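Long-range contacts in peroxisomal catalase A (Saccharomyces cerevisiae, PDB 1A4E), which catalyses the heme-dependent breakdown of hydrogen peroxide to water and oxygen, probably protecting the cell from peroxide made by peroxisomal oxidases: residues F135-P143 with Y418-D428; N172-M180 with M471-L479. All coordinates share one frame; numbering follows the deposited sequence.

In the fold
Both interactions hold the C-terminal part of this catalase chain against its heme-binding part, and their centres lie about 14 Å apart. Along the chain the segments come in the order 135-143, 172-180, 418-428, 471-479, so the two contacts cross. Interaction 1 ties the turn before helix 141-149, beside the heme, to the loop between strand 411-418 and helix 430-440. Interaction 2 lies further from the chain's centre and packs helix 176-182 on helices 462-473 and 477-487. The two touch: K141 NZ probably donates to N172 OD1 (2.7 Å), and G425 O takes a weak hydrogen bond from R474. Interaction 1 also meets the second subunit, whereas interaction 2 stays within one chain of the homotetramer.

Interaction 1. Residues F135-P143 with Y418-D428; sequences FIRDPSKFP and YHWATSPGDVD. With HEM (protoporphyrin IX containing Fe), chain I.
D138 and W420 mark the closest approach of the two backbones, their CA atoms 6.2 Å apart, where a type I beta turn from D138 to K141 meets the inverse gamma turn centred on W420. The short carboxylate of D138 suits this place, for its OD1 takes W420 N on the syn lone pair at 2.9 Å. R137 buries the most surface. Its CG sits between the backbone N and the carbonyl carbon (chi1 62°) and the chain then runs extended to NE, which brings the guanidinium flat over the broad indole of W420, planes 13° apart. In this cation-pi stack CZ of R137 is 3.8 Å from the centroid of the W420 five-membered ring, and CD makes a CH-pi contact over the six-membered ring. Around the guanidinium edge, NE bonds almost straight to W420 O, while NH2 grips A421 O (2.8 Å) and S423 OG. D428 approaches obliquely, its carboxylate turned 78° to the guanidinium, in a salt bridge of 3.2 Å between OD2 and R137 NH2; D281 is a second acidic partner of R137. Behind this turn, F142 lays its ring over the heme. K141 NZ, held mainly by N172, also donates to H419 NE2 at 3.1 Å. Since H419 ND1 bonds to E18 of the second subunit, this histidine is probably neutral, with its proton on ND1.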
loop_
_atom_site.group_PDB
_atom_site.type_symbol
_atom_site.label_atom_id
_atom_site.label_comp_id
_atom_site.label_asym_id
_atom_site.label_seq_id
_atom_site.Cartn_x
_atom_site.Cartn_y
_atom_site.Cartn_z
ATOM N N PHE B 135 5.519 -19.846 -24.919
ATOM C CA PHE B 135 4.741 -21.016 -24.549
ATOM C C PHE B 135 3.252 -20.971 -24.839
ATOM O O PHE B 135 2.618 -22.021 -24.956
ATOM C CB PHE B 135 4.911 -21.279 -23.060
ATOM C CG PHE B 135 6.353 -21.423 -22.587
ATOM C CD1 PHE B 135 7.088 -20.286 -22.235
ATOM C CD2 PHE B 135 6.924 -22.693 -22.464
ATOM C CE1 PHE B 135 8.392 -20.419 -21.753
ATOM C CE2 PHE B 135 8.227 -22.821 -21.983
ATOM C CZ PHE B 135 8.958 -21.685 -21.627
ATOM N N ILE B 136 2.646 -19.785 -24.948
ATOM C CA ILE B 136 1.202 -19.690 -25.096
ATOM C C ILE B 136 0.773 -18.742 -26.206
ATOM O O ILE B 136 1.527 -17.878 -26.648
ATOM C CB ILE B 136 0.534 -19.217 -23.752
ATOM C CG1 ILE B 136 1.149 -17.893 -23.302
ATOM C CG2 ILE B 136 0.690 -20.284 -22.670
ATOM C CD1 ILE B 136 0.397 -17.219 -22.147
ATOM N N ARG B 137 -0.460 -18.927 -26.679
ATOM C CA ARG B 137 -1.084 -18.027 -27.638
ATOM C C ARG B 137 -2.474 -17.609 -27.136
ATOM O O ARG B 137 -3.226 -16.916 -27.823
ATOM C CB ARG B 137 -1.170 -18.712 -29.020
ATOM C CG ARG B 137 -1.998 -19.979 -29.154
ATOM C CD ARG B 137 -1.916 -20.410 -30.606
ATOM N NE ARG B 137 -2.793 -21.535 -30.875
ATOM C CZ ARG B 137 -2.736 -22.263 -31.996
ATOM N NH1 ARG B 137 -1.866 -22.014 -32.968
ATOM N NH2 ARG B 137 -3.564 -23.290 -32.134
ATOM N N ASP B 138 -2.816 -18.020 -25.904
ATOM C CA ASP B 138 -4.017 -17.584 -25.205
ATOM C C ASP B 138 -3.598 -16.827 -23.953
ATOM O O ASP B 138 -2.901 -17.388 -23.101
ATOM C CB ASP B 138 -4.880 -18.744 -24.754
ATOM C CG ASP B 138 -5.701 -19.335 -25.876
ATOM O OD1 ASP B 138 -6.633 -18.684 -26.335
ATOM O OD2 ASP B 138 -5.412 -20.452 -26.287
ATOM N N PRO B 139 -3.990 -15.557 -23.790
ATOM C CA PRO B 139 -3.588 -14.722 -22.656
ATOM C C PRO B 139 -4.039 -15.216 -21.283
ATOM O O PRO B 139 -3.342 -15.049 -20.280
ATOM C CB PRO B 139 -4.131 -13.364 -23.030
ATOM C CG PRO B 139 -5.346 -13.668 -23.878
ATOM C CD PRO B 139 -4.847 -14.830 -24.722
ATOM N N SER B 140 -5.198 -15.882 -21.258
ATOM C CA SER B 140 -5.784 -16.436 -20.044
ATOM C C SER B 140 -4.995 -17.585 -19.437
ATOM O O SER B 140 -5.082 -17.893 -18.250
ATOM C CB SER B 140 -7.181 -16.909 -20.353
ATOM O OG SER B 140 -7.116 -17.787 -21.461
ATOM N N LYS B 141 -4.213 -18.217 -20.305
ATOM C CA LYS B 141 -3.368 -19.336 -19.946
ATOM C C LYS B 141 -2.167 -18.852 -19.129
ATOM O O LYS B 141 -1.550 -19.664 -18.441
ATOM C CB LYS B 141 -2.910 -19.993 -21.242
ATOM C CG LYS B 141 -3.010 -21.492 -21.408
ATOM C CD LYS B 141 -4.405 -21.946 -21.741
ATOM C CE LYS B 141 -4.764 -22.013 -23.214
ATOM N NZ LYS B 141 -4.592 -23.353 -23.748
ATOM N N PHE B 142 -1.821 -17.545 -19.166
ATOM C CA PHE B 142 -0.617 -17.034 -18.516
ATOM C C PHE B 142 -0.510 -17.185 -17.005
ATOM O O PHE B 142 0.549 -17.679 -16.612
ATOM C CB PHE B 142 -0.410 -15.551 -18.861
ATOM C CG PHE B 142 0.948 -15.009 -18.420
ATOM C CD1 PHE B 142 2.109 -15.376 -19.111
ATOM C CD2 PHE B 142 1.033 -14.147 -17.321
ATOM C CE1 PHE B 142 3.349 -14.883 -18.704
ATOM C CE2 PHE B 142 2.277 -13.661 -16.924
ATOM C CZ PHE B 142 3.433 -14.024 -17.611
ATOM N N PRO B 143 -1.459 -16.820 -16.111
ATOM C CA PRO B 143 -1.359 -17.074 -14.669
ATOM C C PRO B 143 -1.115 -18.546 -14.347
ATOM O O PRO B 143 -0.273 -18.871 -13.514
ATOM C CB PRO B 143 -2.665 -16.560 -14.101
ATOM C CG PRO B 143 -3.032 -15.463 -15.064
ATOM C CD PRO B 143 -2.702 -16.107 -16.404
ATOM N N TYR B 418 -13.234 -16.995 -27.205
ATOM C CA TYR B 418 -12.425 -17.941 -27.951
ATOM C C TYR B 418 -11.192 -18.420 -27.211
ATOM O O TYR B 418 -10.476 -17.656 -26.569
ATOM C CB TYR B 418 -12.037 -17.279 -29.274
ATOM C CG TYR B 418 -11.348 -18.173 -30.300
ATOM C CD1 TYR B 418 -12.084 -19.116 -31.028
ATOM C CD2 TYR B 418 -9.979 -18.027 -30.527
ATOM C CE1 TYR B 418 -11.446 -19.913 -31.979
ATOM C CE2 TYR B 418 -9.340 -18.819 -31.478
ATOM C CZ TYR B 418 -10.078 -19.756 -32.195
ATOM O OH TYR B 418 -9.438 -20.521 -33.142
ATOM N N HIS B 419 -10.984 -19.730 -27.331
ATOM C CA HIS B 419 -9.843 -20.430 -26.772
ATOM C C HIS B 419 -9.112 -21.037 -27.957
ATOM O O HIS B 419 -9.556 -22.011 -28.559
ATOM C CB HIS B 419 -10.341 -21.508 -25.805
ATOM C CG HIS B 419 -9.320 -22.494 -25.241
ATOM N ND1 HIS B 419 -9.623 -23.557 -24.508
ATOM C CD2 HIS B 419 -7.953 -22.500 -25.406
ATOM C CE1 HIS B 419 -8.517 -24.203 -24.230
ATOM N NE2 HIS B 419 -7.518 -23.558 -24.777
ATOM N N TRP B 420 -7.968 -20.442 -28.279
ATOM C CA TRP B 420 -7.124 -20.864 -29.379
ATOM C C TRP B 420 -6.298 -22.096 -29.002
ATOM O O TRP B 420 -5.066 -22.073 -28.986
ATOM C CB TRP B 420 -6.230 -19.669 -29.756
ATOM C CG TRP B 420 -5.701 -19.612 -31.185
ATOM C CD1 TRP B 420 -6.037 -20.539 -32.141
ATOM C CD2 TRP B 420 -4.872 -18.638 -31.675
ATOM N NE1 TRP B 420 -5.431 -20.155 -33.233
ATOM C CE2 TRP B 420 -4.729 -19.036 -33.011
ATOM C CE3 TRP B 420 -4.230 -17.494 -31.209
ATOM C CZ2 TRP B 420 -3.945 -18.298 -33.897
ATOM C CZ3 TRP B 420 -3.445 -16.755 -32.096
ATOM C CH2 TRP B 420 -3.304 -17.152 -33.427
ATOM N N ALA B 421 -6.981 -23.204 -28.703
ATOM C CA ALA B 421 -6.361 -24.475 -28.346
ATOM C C ALA B 421 -5.461 -25.027 -29.444
ATOM O O ALA B 421 -5.556 -24.558 -30.580
ATOM C CB ALA B 421 -7.465 -25.458 -28.062
ATOM N N THR B 422 -4.573 -25.985 -29.162
ATOM C CA THR B 422 -3.730 -26.608 -30.188
ATOM C C THR B 422 -4.589 -27.070 -31.363
ATOM O O THR B 422 -5.583 -27.784 -31.204
ATOM C CB THR B 422 -2.976 -27.849 -29.644
ATOM O OG1 THR B 422 -2.397 -27.444 -28.415
ATOM C CG2 THR B 422 -1.883 -28.379 -30.578
ATOM N N SER B 423 -4.236 -26.539 -32.535
ATOM C CA SER B 423 -4.900 -26.857 -33.790
ATOM C C SER B 423 -4.757 -28.329 -34.154
ATOM O O SER B 423 -3.712 -28.919 -33.872
ATOM C CB SER B 423 -4.316 -26.021 -34.924
ATOM O OG SER B 423 -4.501 -24.629 -34.712
ATOM N N PRO B 424 -5.768 -28.986 -34.750
ATOM C CA PRO B 424 -5.653 -30.342 -35.267
ATOM C C PRO B 424 -4.638 -30.408 -36.396
ATOM O O PRO B 424 -4.353 -29.421 -37.081
ATOM C CB PRO B 424 -7.067 -30.691 -35.679
ATOM C CG PRO B 424 -7.659 -29.355 -36.050
ATOM C CD PRO B 424 -7.127 -28.483 -34.925
ATOM N N GLY B 425 -4.049 -31.590 -36.533
ATOM C CA GLY B 425 -3.052 -31.805 -37.560
ATOM C C GLY B 425 -1.646 -31.563 -37.045
ATOM O O GLY B 425 -1.332 -31.730 -35.862
ATOM N N ASP B 426 -0.802 -31.113 -37.970
ATOM C CA ASP B 426 0.598 -30.946 -37.665
ATOM C C ASP B 426 1.115 -29.516 -37.697
ATOM O O ASP B 426 2.294 -29.288 -37.419
ATOM C CB ASP B 426 1.356 -31.823 -38.641
ATOM C CG ASP B 426 2.733 -32.207 -38.136
ATOM O OD1 ASP B 426 2.824 -32.775 -37.042
ATOM O OD2 ASP B 426 3.696 -31.926 -38.845
ATOM N N VAL B 427 0.251 -28.535 -37.991
ATOM C CA VAL B 427 0.646 -27.134 -38.114
ATOM C C VAL B 427 1.363 -26.550 -36.889
ATOM O O VAL B 427 2.285 -25.750 -37.046
ATOM C CB VAL B 427 -0.649 -26.331 -38.489
ATOM C CG1 VAL B 427 -1.659 -26.359 -37.344
ATOM C CG2 VAL B 427 -0.268 -24.901 -38.873
ATOM N N ASP B 428 0.994 -26.972 -35.674
ATOM C CA ASP B 428 1.638 -26.508 -34.455
ATOM C C ASP B 428 2.803 -27.364 -33.997
ATOM O O ASP B 428 3.372 -27.131 -32.932
ATOM C CB ASP B 428 0.608 -26.422 -33.340
ATOM C CG ASP B 428 -0.526 -25.435 -33.612
ATOM O OD1 ASP B 428 -0.348 -24.476 -34.361
ATOM O OD2 ASP B 428 -1.604 -25.621 -33.063
HETATM C CHA HEM I . 7.625 -9.107 -17.168
HETATM C CHB HEM I . 2.988 -10.124 -17.856
HETATM C CHC HEM I . 4.125 -12.481 -21.864
HETATM C CHD HEM I . 8.530 -10.561 -21.673
HETATM C C1A HEM I . 6.280 -9.322 -16.924
HETATM C C2A HEM I . 5.552 -8.719 -15.824
HETATM C C3A HEM I . 4.235 -8.930 -16.064
HETATM C C4A HEM I . 4.162 -9.691 -17.288
HETATM C CMA HEM I . 3.045 -8.413 -15.271
HETATM C CAA HEM I . 6.153 -7.932 -14.674
HETATM C CBA HEM I . 5.950 -6.455 -14.932
HETATM C CGA HEM I . 6.480 -5.540 -13.851
HETATM O O1A HEM I . 6.204 -5.738 -12.670
HETATM O O2A HEM I . 7.168 -4.600 -14.214
HETATM C C1B HEM I . 2.891 -10.835 -19.031
HETATM C C2B HEM I . 1.653 -11.373 -19.543
HETATM C C3B HEM I . 1.978 -12.143 -20.636
HETATM C C4B HEM I . 3.422 -12.025 -20.773
HETATM C CMB HEM I . 0.295 -11.102 -18.905
HETATM C CAB HEM I . 1.168 -12.913 -21.481
HETATM C CBB HEM I . -0.300 -12.899 -21.587
HETATM C C1C HEM I . 5.424 -12.141 -22.184
HETATM C C2C HEM I . 6.018 -12.373 -23.480
HETATM C C3C HEM I . 7.245 -11.774 -23.462
HETATM C C4C HEM I . 7.389 -11.192 -22.141
HETATM C CMC HEM I . 5.334 -13.105 -24.633
HETATM C CAC HEM I . 8.164 -11.669 -24.495
HETATM C CBC HEM I . 7.867 -11.034 -25.760
HETATM C C1D HEM I . 8.678 -10.012 -20.413
HETATM C C2D HEM I . 9.881 -9.382 -19.931
HETATM C C3D HEM I . 9.630 -9.004 -18.660
HETATM C C4D HEM I . 8.275 -9.386 -18.362
HETATM C CMD HEM I . 11.175 -9.159 -20.702
HETATM C CAD HEM I . 10.608 -8.352 -17.702
HETATM C CBD HEM I . 10.624 -6.841 -17.749
HETATM C CGD HEM I . 11.679 -6.304 -16.799
HETATM O O1D HEM I . 12.850 -6.608 -16.978
HETATM O O2D HEM I . 11.342 -5.588 -15.864
HETATM N NA HEM I . 5.412 -9.894 -17.835
HETATM N NB HEM I . 3.967 -11.214 -19.799
HETATM N NC HEM I . 6.247 -11.379 -21.383
HETATM N ND HEM I . 7.687 -9.998 -19.449
HETATM FE FE HEM I . 5.843 -10.657 -19.597
HETATM O O HOH W 1 -2.426 -22.944 -35.955
HETATM O O HOH W 2 -3.864 -22.890 -26.639
#

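Interaction 2. Residues N172-M180 with M471-L479; sequences NQVAIHQVM and MFARVDKGL
M471 meets I176 with a chain that starts with CG opposite the backbone N (chi1 -180°) and bends only at its last torsion, whereas M180 is bent at chi2 (-70°), which turns its sulfur toward F472, and again at chi3, which swings only the methyl CE. M180 thereby makes a Met-aromatic contact in a helix-to-helix interface: helix 176-182 and the 3-10 turn before it pack against the end of helix 462-473 and the start of helix 477-487, which belong to the C-terminal helical domain of the catalase fold. M180 SD lies in the plane of the F472 ring, 3.8 Å from CE1 at the edge, where the ring hydrogens point and a polarisable sulfur fits well. V179 CG1 reaches the same edge, 3.8 Å from F472 CZ. I176 sits in the middle, and its longer arm, CG1 and CD1, is what reaches across. Its CG1 is 3.9 Å from M471 CG, the two chains running antiparallel alongside one another, and its CD1 touches V475 CG2 at 3.7 Å and also F472 CE1. With an alanine here, CG1 and CD1 would be gone, and M471, F472 and V475 would probably lose their common neighbour, a gap opening between the helices. W164 of helix 160-168 lies against both V179 and F472. At the margin Q173 gives its NE2 to T168 O, while its amide is turned steeply to the R474 guanidinium. D476 is the N-cap of helix 477-487, its OD2 weakly accepting from L479 N. In the first turn of that helix, L479 CD1 comes tip to tip with M180 SD at 4.2 Å.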
loop_
_atom_site.group_PDB
_atom_site.type_symbol
_atom_site.label_atom_id
_atom_site.label_comp_id
_atom_site.label_asym_id
_atom_site.label_seq_id
_atom_site.Cartn_x
_atom_site.Cartn_y
_atom_site.Cartn_z
ATOM N N ASN B 172 -2.772 -27.212 -24.702
ATOM C CA ASN B 172 -1.625 -26.383 -24.366
ATOM C C ASN B 172 -0.371 -26.811 -25.114
ATOM O O ASN B 172 0.622 -26.080 -25.089
ATOM C CB ASN B 172 -1.314 -26.453 -22.880
ATOM C CG ASN B 172 -2.460 -26.054 -21.974
ATOM O OD1 ASN B 172 -3.357 -25.303 -22.337
ATOM N ND2 ASN B 172 -2.459 -26.559 -20.748
ATOM N N GLN B 173 -0.372 -27.941 -25.836
ATOM C CA GLN B 173 0.786 -28.547 -26.507
ATOM C C GLN B 173 1.306 -27.612 -27.602
ATOM O O GLN B 173 2.431 -27.930 -28.137
ATOM C CB GLN B 173 0.387 -29.882 -27.135
ATOM C CG GLN B 173 -0.134 -30.892 -26.112
ATOM C CD GLN B 173 -0.542 -32.225 -26.742
ATOM O OE1 GLN B 173 -0.440 -32.387 -27.957
ATOM N NE2 GLN B 173 -1.004 -33.200 -25.982
ATOM N N VAL B 174 0.674 -26.528 -27.992
ATOM C CA VAL B 174 1.197 -25.524 -28.919
ATOM C C VAL B 174 2.458 -24.858 -28.339
ATOM O O VAL B 174 3.174 -24.127 -29.015
ATOM C CB VAL B 174 0.028 -24.500 -29.216
ATOM C CG1 VAL B 174 -0.296 -23.620 -28.030
ATOM C CG2 VAL B 174 0.429 -23.649 -30.400
ATOM N N ALA B 175 2.769 -25.146 -27.065
ATOM C CA ALA B 175 3.981 -24.709 -26.391
ATOM C C ALA B 175 5.244 -25.436 -26.841
ATOM O O ALA B 175 6.338 -24.975 -26.531
ATOM C CB ALA B 175 3.840 -24.929 -24.897
ATOM N N ILE B 176 5.103 -26.540 -27.594
ATOM C CA ILE B 176 6.201 -27.426 -27.978
ATOM C C ILE B 176 7.363 -26.766 -28.729
ATOM O O ILE B 176 8.511 -27.129 -28.455
ATOM C CB ILE B 176 5.499 -28.625 -28.755
ATOM C CG1 ILE B 176 6.203 -29.926 -28.365
ATOM C CG2 ILE B 176 5.447 -28.404 -30.260
ATOM C CD1 ILE B 176 7.705 -30.131 -28.562
ATOM N N HIS B 177 7.133 -25.772 -29.610
ATOM C CA HIS B 177 8.213 -25.066 -30.301
ATOM C C HIS B 177 9.085 -24.374 -29.254
ATOM O O HIS B 177 10.314 -24.473 -29.297
ATOM C CB HIS B 177 7.598 -24.048 -31.267
ATOM C CG HIS B 177 8.533 -23.342 -32.249
ATOM N ND1 HIS B 177 8.166 -22.412 -33.124
ATOM C CD2 HIS B 177 9.888 -23.520 -32.384
ATOM C CE1 HIS B 177 9.231 -22.020 -33.769
ATOM N NE2 HIS B 177 10.262 -22.693 -33.321
ATOM N N GLN B 178 8.432 -23.730 -28.274
ATOM C CA GLN B 178 9.139 -23.069 -27.200
ATOM C C GLN B 178 9.822 -24.041 -26.249
ATOM O O GLN B 178 10.944 -23.753 -25.827
ATOM C CB GLN B 178 8.179 -22.186 -26.411
ATOM C CG GLN B 178 8.831 -21.449 -25.253
ATOM C CD GLN B 178 10.040 -20.594 -25.571
ATOM O OE1 GLN B 178 10.988 -20.479 -24.797
ATOM N NE2 GLN B 178 10.029 -19.943 -26.720
ATOM N N VAL B 179 9.193 -25.183 -25.917
ATOM C CA VAL B 179 9.801 -26.155 -25.013
ATOM C C VAL B 179 11.080 -26.711 -25.630
ATOM O O VAL B 179 12.053 -26.934 -24.911
ATOM C CB VAL B 179 8.772 -27.265 -24.724
ATOM C CG1 VAL B 179 9.369 -28.375 -23.882
ATOM C CG2 VAL B 179 7.618 -26.657 -23.943
ATOM N N MET B 180 11.099 -26.863 -26.967
ATOM C CA MET B 180 12.267 -27.308 -27.709
ATOM C C MET B 180 13.428 -26.335 -27.567
ATOM O O MET B 180 14.567 -26.749 -27.346
ATOM C CB MET B 180 11.937 -27.442 -29.188
ATOM C CG MET B 180 11.061 -28.625 -29.576
ATOM S SD MET B 180 11.930 -30.198 -29.419
ATOM C CE MET B 180 12.877 -30.024 -30.902
ATOM N N MET B 471 4.240 -36.641 -26.563
ATOM C CA MET B 471 4.290 -35.316 -27.172
ATOM C C MET B 471 5.565 -35.151 -27.995
ATOM O O MET B 471 5.506 -34.663 -29.125
ATOM C CB MET B 471 4.231 -34.233 -26.085
ATOM C CG MET B 471 4.267 -32.803 -26.614
ATOM S SD MET B 471 4.170 -31.532 -25.330
ATOM C CE MET B 471 5.769 -31.721 -24.593
ATOM N N PHE B 472 6.722 -35.576 -27.477
ATOM C CA PHE B 472 7.962 -35.468 -28.227
ATOM C C PHE B 472 8.104 -36.455 -29.378
ATOM O O PHE B 472 8.845 -36.191 -30.323
ATOM C CB PHE B 472 9.129 -35.613 -27.266
ATOM C CG PHE B 472 9.409 -34.296 -26.550
ATOM C CD1 PHE B 472 10.064 -33.262 -27.227
ATOM C CD2 PHE B 472 9.015 -34.121 -25.220
ATOM C CE1 PHE B 472 10.324 -32.059 -26.570
ATOM C CE2 PHE B 472 9.281 -32.912 -24.573
ATOM C CZ PHE B 472 9.933 -31.883 -25.244
ATOM N N ALA B 473 7.372 -37.579 -29.328
ATOM C CA ALA B 473 7.328 -38.543 -30.422
ATOM C C ALA B 473 6.623 -37.937 -31.629
ATOM O O ALA B 473 6.895 -38.290 -32.778
ATOM C CB ALA B 473 6.555 -39.795 -30.036
ATOM N N ARG B 474 5.726 -36.984 -31.357
ATOM C CA ARG B 474 5.007 -36.293 -32.401
ATOM C C ARG B 474 5.913 -35.313 -33.146
ATOM O O ARG B 474 5.591 -34.863 -34.247
ATOM C CB ARG B 474 3.825 -35.618 -31.733
ATOM C CG ARG B 474 2.756 -35.256 -32.727
ATOM C CD ARG B 474 1.444 -35.043 -32.023
ATOM N NE ARG B 474 0.529 -34.396 -32.948
ATOM C CZ ARG B 474 -0.528 -33.703 -32.521
ATOM N NH1 ARG B 474 -0.807 -33.572 -31.220
ATOM N NH2 ARG B 474 -1.298 -33.088 -33.419
ATOM N N VAL B 475 7.083 -34.994 -32.575
ATOM C CA VAL B 475 8.084 -34.167 -33.238
ATOM C C VAL B 475 9.050 -35.097 -33.968
ATOM O O VAL B 475 9.332 -34.924 -35.152
ATOM C CB VAL B 475 8.843 -33.310 -32.191
ATOM C CG1 VAL B 475 9.948 -32.475 -32.837
ATOM C CG2 VAL B 475 7.846 -32.375 -31.525
ATOM N N ASP B 476 9.547 -36.106 -33.246
ATOM C CA ASP B 476 10.505 -37.077 -33.758
ATOM C C ASP B 476 10.511 -38.264 -32.800
ATOM O O ASP B 476 10.712 -38.111 -31.593
ATOM C CB ASP B 476 11.900 -36.442 -33.826
ATOM C CG ASP B 476 12.947 -37.290 -34.533
ATOM O OD1 ASP B 476 13.096 -37.156 -35.744
ATOM O OD2 ASP B 476 13.631 -38.068 -33.877
ATOM N N LYS B 477 10.278 -39.471 -33.329
ATOM C CA LYS B 477 10.250 -40.668 -32.502
ATOM C C LYS B 477 11.606 -41.052 -31.944
ATOM O O LYS B 477 11.670 -41.644 -30.871
ATOM C CB LYS B 477 9.658 -41.812 -33.317
ATOM C CG LYS B 477 8.132 -41.730 -33.237
ATOM C CD LYS B 477 7.366 -41.890 -34.555
ATOM C CE LYS B 477 7.570 -43.257 -35.203
ATOM N NZ LYS B 477 6.669 -43.437 -36.325
ATOM N N GLY B 478 12.690 -40.675 -32.635
ATOM C CA GLY B 478 14.046 -40.933 -32.169
ATOM C C GLY B 478 14.410 -40.055 -30.975
ATOM O O GLY B 478 15.172 -40.462 -30.095
ATOM N N LEU B 479 13.831 -38.839 -30.968
ATOM C CA LEU B 479 13.993 -37.852 -29.906
ATOM C C LEU B 479 13.301 -38.389 -28.659
ATOM O O LEU B 479 13.873 -38.378 -27.571
ATOM C CB LEU B 479 13.332 -36.533 -30.293
ATOM C CG LEU B 479 13.748 -35.155 -29.786
ATOM C CD1 LEU B 479 12.469 -34.347 -29.750
ATOM C CD2 LEU B 479 14.392 -35.157 -28.410
#